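Local coordinates for protein lipase (Penicillium expansum, PDB 3G7N) that hydrolyses triacylglycerols and other acylglycerol lipids, releasing free fatty acids, as a secreted alkaline lipase of the alpha/beta-hydrolase superfamily, at residues L11-A15 with S156-N160. Residues are numbered along the deposited sequence.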
loop_
_atom_site.group_PDB
_atom_site.type_symbol
_atom_site.label_atom_id
_atom_site.label_comp_id
_atom_site.label_asym_id
_atom_site.label_seq_id
_atom_site.Cartn_x
_atom_site.Cartn_y
_atom_site.Cartn_z
ATOM N N LEU A 11 -9.547 -4.608 -5.937
ATOM C CA LEU A 11 -9.269 -4.219 -4.559
ATOM C C LEU A 11 -9.482 -5.401 -3.618
ATOM O O LEU A 11 -8.755 -5.561 -2.628
ATOM C CB LEU A 11 -10.122 -3.017 -4.164
ATOM C CG LEU A 11 -9.711 -1.717 -4.850
ATOM C CD1 LEU A 11 -10.835 -0.687 -4.773
ATOM C CD2 LEU A 11 -8.404 -1.176 -4.278
ATOM N N HIS A 12 -10.451 -6.253 -3.939
ATOM C CA HIS A 12 -10.671 -7.492 -3.224
ATOM C C HIS A 12 -9.445 -8.414 -3.329
ATOM O O HIS A 12 -8.984 -8.963 -2.343
ATOM C CB HIS A 12 -11.952 -8.187 -3.748
ATOM C CG HIS A 12 -12.281 -9.465 -3.055
ATOM N ND1 HIS A 12 -12.774 -9.515 -1.768
ATOM C CD2 HIS A 12 -12.306 -10.743 -3.511
ATOM C CE1 HIS A 12 -13.063 -10.764 -1.452
ATOM N NE2 HIS A 12 -12.731 -11.536 -2.470
ATOM N N ARG A 13 -8.887 -8.522 -4.537
ATOM C CA ARG A 13 -7.635 -9.252 -4.725
ATOM C C ARG A 13 -6.502 -8.638 -3.897
ATOM O O ARG A 13 -5.751 -9.354 -3.264
ATOM C CB ARG A 13 -7.248 -9.338 -6.206
ATOM C CG ARG A 13 -5.865 -9.948 -6.420
ATOM C CD ARG A 13 -5.539 -10.104 -7.910
ATOM N NE ARG A 13 -4.155 -10.512 -8.141
ATOM C CZ ARG A 13 -3.135 -9.670 -8.269
ATOM N NH1 ARG A 13 -3.309 -8.364 -8.156
ATOM N NH2 ARG A 13 -1.920 -10.161 -8.496
ATOM N N ALA A 14 -6.396 -7.319 -3.926
ATOM C CA ALA A 14 -5.366 -6.641 -3.159
ATOM C C ALA A 14 -5.495 -6.985 -1.670
ATOM O O ALA A 14 -4.496 -7.158 -0.981
ATOM C CB ALA A 14 -5.454 -5.149 -3.372
ATOM N N ALA A 15 -6.727 -7.049 -1.178
ATOM C CA ALA A 15 -6.960 -7.372 0.225
ATOM C C ALA A 15 -6.602 -8.803 0.547
ATOM O O ALA A 15 -6.049 -9.080 1.605
ATOM C CB ALA A 15 -8.397 -7.065 0.597
ATOM N N SER A 156 -0.417 0.558 -7.705
ATOM C CA SER A 156 -0.180 0.265 -6.299
ATOM C C SER A 156 -1.492 0.413 -5.538
ATOM O O SER A 156 -2.239 1.393 -5.755
ATOM C CB SER A 156 0.863 1.228 -5.727
ATOM O OG SER A 156 2.113 1.104 -6.429
ATOM N N ASN A 157 -1.751 -0.514 -4.616
ATOM C CA ASN A 157 -2.984 -0.509 -3.812
ATOM C C ASN A 157 -2.647 -0.513 -2.334
ATOM O O ASN A 157 -2.224 -1.543 -1.801
ATOM C CB ASN A 157 -3.833 -1.735 -4.150
ATOM C CG ASN A 157 -4.344 -1.711 -5.578
ATOM O OD1 ASN A 157 -5.052 -0.791 -5.973
ATOM N ND2 ASN A 157 -3.978 -2.728 -6.359
ATOM N N ALA A 158 -2.726 0.667 -1.722
ATOM C CA ALA A 158 -2.520 0.797 -0.276
ATOM C C ALA A 158 -3.870 0.680 0.415
ATOM O O ALA A 158 -4.784 1.465 0.119
ATOM C CB ALA A 158 -1.888 2.146 0.056
ATOM N N LEU A 159 -4.016 -0.301 1.303
ATOM C CA LEU A 159 -5.292 -0.527 1.976
ATOM C C LEU A 159 -5.255 0.001 3.404
ATOM O O LEU A 159 -4.306 -0.256 4.163
ATOM C CB LEU A 159 -5.634 -2.013 1.987
ATOM C CG LEU A 159 -5.614 -2.664 0.592
ATOM C CD1 LEU A 159 -5.936 -4.150 0.720
ATOM C CD2 LEU A 159 -6.577 -1.993 -0.388
ATOM N N ASN A 160 -6.282 0.757 3.760
ATOM C CA ASN A 160 -6.488 1.182 5.150
ATOM C C ASN A 160 -5.269 1.935 5.703
ATOM O O ASN A 160 -4.873 1.729 6.853
ATOM C CB ASN A 160 -6.860 -0.008 6.073
ATOM C CG ASN A 160 -8.120 -0.751 5.617
ATOM O OD1 ASN A 160 -8.401 -0.838 4.414
ATOM N ND2 ASN A 160 -8.858 -1.331 6.553
#
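L159, at the C-terminal end of strand 154-159, has the most surface covered of any residue in this contact (71 Å²) between the central strand and helix 8-23, which lies across one face of the main sheet; the axes of segments 11-15 and 156-159 cross at 66° and come within 9.2 Å. Its CD1 presses against the helix backbone, 3.4 Å from CA of A15 and 3.7 Å from C of A14, while its CD2 sits 4.4 Å from CD2 of L11. Such close approach is possible because A14 and A15 carry only methyl groups. Two residues earlier on the strand, N157 also points toward the helix and meets A14 with CB 3.9 Å from CB; its OD1 is spent on a hydrogen bond to N181 of the adjacent strand 179-185. The packing lies close to the active site of the alpha/beta-hydrolase fold, the side chain of L159 about 7 Å from that of the nucleophile S132. With no hydrogen bond between the segments, helix and strand meet here through van der Waals packing, mainly apolar.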